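Tungsten formylmethanofuran dehydrogenase subunit E (Syntrophus aciditrophicus, PDB 3D00) binds zinc through a C-terminal treble-clef finger and belongs to the FmdE family implicated in microbial methanogenesis. Local coordinates at the interface of chains A and B. Residues are numbered along the deposited sequence; one frame, centred on the assembly and turned at random. Chains: chain A/B, Tungsten formylmethanofuran dehydrogenase subunit E.

Contact 1: the interface of chains A and B. Residues chain A 65, 69, 71, 74; chain B 22-23, 62.
A:Thr71 and B:Asp62 meet because the threonine hydroxyl stands between its own backbone N and carbonyl carbon (chi1 76°), which turns OG1 toward the aspartate and sends the methyl CG2 toward B:Phe22. On the other side, the B:His23 ring swings away from its backbone N (chi1 -177°), bringing one face under A:Asn74 and ND1 within bonding distance of B:Asp62. The hydroxyl OG1 of A:Thr71 donates to the carboxylate oxygen OD2 of B:Asp62 at 2.5 Å, where OD2 accepts it on its syn lone pair. From the anti side, somewhat out of the carboxylate plane, B:His23 ND1 donates to the same B:Asp62 OD2 at 2.7 Å. Two donors thus grip one oxygen and fix the carboxylate's rotation. Threonine suits its place by carrying both a hydroxyl donor and a methyl: CG2 of A:Thr71 lies over a face of the B:Phe22 ring, 3.9 Å from the centroid and shifted toward the rim. A:Gln65 borders the same ring, its backbone O 3.6 Å from CE1 of B:Phe22.

Asparagine suits position A:Asn74 because its flat amide can donate and accept. Its ND2 donates across the interface to B:His23 O at 3.1 Å, a nearly straight bond that reaches the carbonyl from above its plane, and within chain A to A:Pro69 O at 2.9 Å. Its OD1 accepts the backbone N of A:Thr71, while A:Asn74 N donates to A:Thr71 OG1 at 3.1 Å, so the loop holds the threonine hydroxyl ready for its partner. The histidine offers an N-H to B:Asp62 and a ring face to A:Asn74 CB.

This is one of two symmetry-related patches in a two-fold interface of identical chains, possibly a biological dimer. The A:Pro69 to A:Asn74 loop follows helix 60-67 of chain A and meets the C-terminal end of helix 12-23 and the start of helix 60-67 of chain B.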
ATOM      1  N   GLN A  65       5.060   3.765   4.843  1.00 37.38           N
ATOM      2  CA  GLN A  65       5.671   2.448   4.657  1.00 38.06           C
ATOM      3  C   GLN A  65       7.155   2.430   4.817  1.00 40.10           C
ATOM      4  O   GLN A  65       7.707   1.480   5.424  1.00 39.76           O
ATOM      5  CB  GLN A  65       5.281   1.882   3.327  1.00 39.50           C
ATOM      6  CG  GLN A  65       3.829   1.617   3.285  1.00 39.13           C
ATOM      7  CD  GLN A  65       3.425   0.848   2.085  1.00 40.75           C
ATOM      8  OE1 GLN A  65       2.912  -0.257   2.205  1.00 40.94           O
ATOM      9  NE2 GLN A  65       3.630   1.430   0.905  1.00 38.48           N
ATOM     10  N   PRO A  69       6.554   0.880  10.987  1.00 37.37           N
ATOM     11  CA  PRO A  69       6.250  -0.542  10.768  1.00 37.77           C
ATOM     12  C   PRO A  69       4.954  -0.819  10.068  1.00 37.79           C
ATOM     13  O   PRO A  69       4.700  -1.992   9.728  1.00 38.84           O
ATOM     14  CB  PRO A  69       6.247  -1.150  12.202  1.00 37.16           C
ATOM     15  CG  PRO A  69       6.621  -0.107  13.120  1.00 36.93           C
ATOM     16  CD  PRO A  69       6.520   1.230  12.429  1.00 36.64           C
ATOM     17  N   THR A  71       2.483  -1.089   7.178  1.00 37.55           N
ATOM     18  CA  THR A  71       2.475  -1.268   5.743  1.00 37.01           C
ATOM     19  C   THR A  71       1.074  -1.565   5.263  1.00 39.29           C
ATOM     20  O   THR A  71       0.203  -1.971   6.015  1.00 39.45           O
ATOM     21  CB  THR A  71       3.471  -2.377   5.258  1.00 37.98           C
ATOM     22  OG1 THR A  71       2.958  -3.676   5.529  1.00 39.80           O
ATOM     23  CG2 THR A  71       4.804  -2.230   5.925  1.00 37.23           C
ATOM     24  N   ASN A  74       0.430  -5.447   5.873  1.00 40.26           N
ATOM     25  CA  ASN A  74       0.220  -5.978   7.262  1.00 38.77           C
ATOM     26  C   ASN A  74      -1.019  -5.398   7.933  1.00 38.46           C
ATOM     27  O   ASN A  74      -1.402  -5.760   9.062  1.00 36.90           O
ATOM     28  CB  ASN A  74       1.463  -5.834   8.161  1.00 38.18           C
ATOM     29  CG  ASN A  74       1.844  -4.413   8.454  1.00 38.12           C
ATOM     30  OD1 ASN A  74       1.062  -3.485   8.283  1.00 39.02           O
ATOM     31  ND2 ASN A  74       3.068  -4.233   8.898  1.00 39.36           N
TER
ATOM     32  N   PHE B  22      10.405  -5.492   6.542  1.00 44.63           N
ATOM     33  CA  PHE B  22       9.399  -4.581   5.988  1.00 44.78           C
ATOM     34  C   PHE B  22       7.998  -4.822   6.555  1.00 43.68           C
ATOM     35  O   PHE B  22       7.320  -3.881   7.020  1.00 45.37           O
ATOM     36  CB  PHE B  22       9.386  -4.698   4.467  1.00 44.72           C
ATOM     37  CG  PHE B  22       8.416  -3.773   3.806  1.00 44.99           C
ATOM     38  CD1 PHE B  22       8.492  -2.401   4.007  1.00 45.38           C
ATOM     39  CD2 PHE B  22       7.404  -4.274   2.980  1.00 44.97           C
ATOM     40  CE1 PHE B  22       7.560  -1.542   3.399  1.00 44.73           C
ATOM     41  CE2 PHE B  22       6.508  -3.435   2.372  1.00 44.98           C
ATOM     42  CZ  PHE B  22       6.599  -2.064   2.576  1.00 44.99           C
ATOM     43  N   HIS B  23       7.588  -6.083   6.543  1.00 42.60           N
ATOM     44  CA  HIS B  23       6.236  -6.505   6.902  1.00 41.83           C
ATOM     45  C   HIS B  23       6.116  -6.739   8.414  1.00 42.58           C
ATOM     46  O   HIS B  23       5.025  -6.674   8.965  1.00 43.44           O
ATOM     47  CB  HIS B  23       5.934  -7.792   6.086  1.00 42.61           C
ATOM     48  CG  HIS B  23       4.548  -8.347   6.261  1.00 41.71           C
ATOM     49  ND1 HIS B  23       3.472  -7.870   5.559  1.00 39.81           N
ATOM     50  CD2 HIS B  23       4.069  -9.338   7.057  1.00 40.16           C
ATOM     51  CE1 HIS B  23       2.386  -8.531   5.914  1.00 39.28           C
ATOM     52  NE2 HIS B  23       2.720  -9.432   6.814  1.00 38.62           N
ATOM     53  N   ASP B  62       2.676  -6.495   0.028  1.00 39.99           N
ATOM     54  CA  ASP B  62       4.063  -6.297   0.461  1.00 39.77           C
ATOM     55  C   ASP B  62       5.067  -7.085  -0.330  1.00 39.43           C
ATOM     56  O   ASP B  62       6.197  -6.656  -0.456  1.00 39.04           O
ATOM     57  CB  ASP B  62       4.211  -6.562   1.948  1.00 40.90           C
ATOM     58  CG  ASP B  62       3.555  -5.470   2.792  1.00 41.59           C
ATOM     59  OD1 ASP B  62       3.100  -4.438   2.245  1.00 41.32           O
ATOM     60  OD2 ASP B  62       3.522  -5.631   4.023  1.00 44.42           O
TER

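Contact 2: the interface of chains A and B. Residues chain A 53, 88, 148-151; chain B 189-190.
B:Tyr190 pairs with A:Leu150 in an antiparallel beta bridge, beside which the backbone N of A:Lys151 donates to B:Pro189 O at 2.7 Å, nearly straight at the hydrogen (169°). B:Pro189 and B:Tyr190 come just after helix 182-187, in the C-terminal treble-clef zinc finger region of chain B, here laid against the end of strand 143-149 of chain A.

With the tyrosine CG anti to its own carbonyl carbon (chi1 -47°), the ring extends from the bridge between A:Val148 and B:Pro189 toward A:Ser88. CG of B:Pro189 lies over the ring's centre, 3.5 Å above its plane; on the opposite face sits A:Val148, whose CG1 lies toward the rim and whose CG2 is 3.7 Å from B:Tyr190 CD1. A beta-branched valine suits this place, since its two methyls spread along the ring. A:Leu150 lies alongside, pointing the same way as the tyrosine, and its CD1 also packs 3.7 Å from B:Pro189 CB. At the far end, B:Tyr190 OH, the phenol hydroxyl, hydrogen-bonds A:Ser88 OG at 3.0 Å. That serine oxygen lies at the ring's edge and in its plane. Serine is short enough to offer a hydroxyl from strand 86-91 without pushing the ring back, and A:Ile53 CG2 borders the same phenol oxygen. Replacing B:Tyr190 with an alanine would probably leave A:Ser88 OG without this partner and open a gap between B:Pro189 and A:Val148.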
ATOM      1  N   ILE A  53      -3.100   6.008   9.252  1.00 37.94           N
ATOM      2  CA  ILE A  53      -4.111   6.275   8.226  1.00 39.72           C
ATOM      3  C   ILE A  53      -3.613   7.377   7.313  1.00 40.86           C
ATOM      4  O   ILE A  53      -3.206   8.436   7.807  1.00 40.07           O
ATOM      5  CB  ILE A  53      -5.464   6.767   8.823  1.00 41.91           C
ATOM      6  CG1 ILE A  53      -6.273   5.630   9.407  1.00 42.74           C
ATOM      7  CG2 ILE A  53      -6.352   7.401   7.746  1.00 43.04           C
ATOM      8  CD1 ILE A  53      -6.902   6.045  10.641  1.00 43.91           C
ATOM      9  N   SER A  88      -2.608  10.302   9.846  1.00 35.20           N
ATOM     10  CA  SER A  88      -2.697  10.164  11.281  0.50 35.35           C
ATOM     11  C   SER A  88      -1.995   8.891  11.704  1.00 35.21           C
ATOM     12  O   SER A  88      -2.007   7.864  10.974  1.00 36.61           O
ATOM     13  CB  SER A  88      -4.142  10.156  11.766  0.50 35.32           C
ATOM     14  OG  SER A  88      -4.810   8.997  11.347  0.50 34.80           O
ATOM     15  N   VAL A 148      -6.539  13.605  17.516  1.00 37.69           N
ATOM     16  CA  VAL A 148      -7.735  12.946  17.013  1.00 37.35           C
ATOM     17  C   VAL A 148      -8.016  11.648  17.776  1.00 35.86           C
ATOM     18  O   VAL A 148      -7.127  11.069  18.381  1.00 35.21           O
ATOM     19  CB  VAL A 148      -7.634  12.664  15.472  1.00 36.96           C
ATOM     20  CG1 VAL A 148      -7.510  13.964  14.685  1.00 37.15           C
ATOM     21  CG2 VAL A 148      -6.491  11.668  15.121  1.00 36.15           C
ATOM     22  N   LYS A 149      -9.259  11.197  17.736  1.00 36.20           N
ATOM     23  CA  LYS A 149      -9.605   9.847  18.153  1.00 35.37           C
ATOM     24  C   LYS A 149     -10.409   9.175  17.041  1.00 37.06           C
ATOM     25  O   LYS A 149     -11.332   9.753  16.464  1.00 35.68           O
ATOM     26  CB  LYS A 149     -10.390   9.871  19.438  1.00 35.22           C
ATOM     27  CG  LYS A 149     -10.784   8.501  19.987  1.00 36.41           C
ATOM     28  N   LEU A 150     -10.024   7.947  16.717  1.00 39.06           N
ATOM     29  CA  LEU A 150     -10.655   7.230  15.630  1.00 40.42           C
ATOM     30  C   LEU A 150     -12.091   6.818  16.000  1.00 39.68           C
ATOM     31  O   LEU A 150     -12.415   6.592  17.168  1.00 38.83           O
ATOM     32  CB  LEU A 150      -9.801   6.024  15.191  1.00 42.13           C
ATOM     33  CG  LEU A 150      -8.622   6.372  14.277  1.00 43.52           C
ATOM     34  CD1 LEU A 150      -9.084   6.716  12.854  1.00 44.15           C
ATOM     35  CD2 LEU A 150      -7.733   7.535  14.823  1.00 44.12           C
ATOM     36  N   LYS A 151     -12.938   6.773  14.973  1.00 40.82           N
ATOM     37  CA  LYS A 151     -14.300   6.236  15.071  1.00 43.50           C
ATOM     38  C   LYS A 151     -14.233   4.743  15.413  1.00 44.75           C
ATOM     39  O   LYS A 151     -13.348   4.059  14.935  1.00 45.93           O
ATOM     40  CB  LYS A 151     -15.068   6.457  13.745  1.00 43.01           C
ATOM     41  CG  LYS A 151     -15.710   7.868  13.599  1.00 43.11           C
ATOM     42  CD  LYS A 151     -16.304   8.119  12.206  1.00 42.82           C
ATOM     43  CE  LYS A 151     -16.741   9.593  12.037  1.00 43.39           C
TER
ATOM     44  N   PRO B 189     -12.639   9.389   9.346  1.00 43.31           N
ATOM     45  CA  PRO B 189     -12.476   8.343  10.324  1.00 43.49           C
ATOM     46  C   PRO B 189     -12.438   8.806  11.792  1.00 43.48           C
ATOM     47  O   PRO B 189     -12.326   7.957  12.668  1.00 44.56           O
ATOM     48  CB  PRO B 189     -11.126   7.756   9.929  1.00 44.69           C
ATOM     49  CG  PRO B 189     -10.391   8.881   9.411  1.00 43.69           C
ATOM     50  CD  PRO B 189     -11.364   9.711   8.680  1.00 44.38           C
ATOM     51  N   TYR B 190     -12.519  10.108  12.063  1.00 42.01           N
ATOM     52  CA  TYR B 190     -12.226  10.627  13.393  1.00 41.74           C
ATOM     53  C   TYR B 190     -13.510  11.047  14.032  1.00 44.30           C
ATOM     54  O   TYR B 190     -14.468  11.394  13.339  1.00 46.70           O
ATOM     55  CB  TYR B 190     -11.289  11.820  13.331  1.00 40.83           C
ATOM     56  CG  TYR B 190     -10.101  11.596  12.424  1.00 39.98           C
ATOM     57  CD1 TYR B 190      -9.167  10.634  12.727  1.00 41.10           C
ATOM     58  CD2 TYR B 190      -9.936  12.326  11.266  1.00 40.43           C
ATOM     59  CE1 TYR B 190      -8.056  10.381  11.862  1.00 40.50           C
ATOM     60  CE2 TYR B 190      -8.827  12.088  10.402  1.00 41.11           C
ATOM     61  CZ  TYR B 190      -7.897  11.105  10.723  1.00 40.43           C
ATOM     62  OH  TYR B 190      -6.783  10.815   9.903  1.00 38.86           O
TER

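About 20 Å separates the C-alpha centres of contact 1 and contact 2, and they share no residue. Chain A gives a helix end and loop to contact 1, and strands 50-54, 86-91 and 143-149 with the loop after the last to contact 2. Chain B gives the end of helix 12-23 and the start of helix 60-67 to the first, its C-terminal residues to the second. Both contacts recur with the chains exchanged, so the C-terminal zinc-finger region of each chain packs on its partner. Such an exchange may favour a stable dimer, though the structure alone does not show that this is the form in the cell.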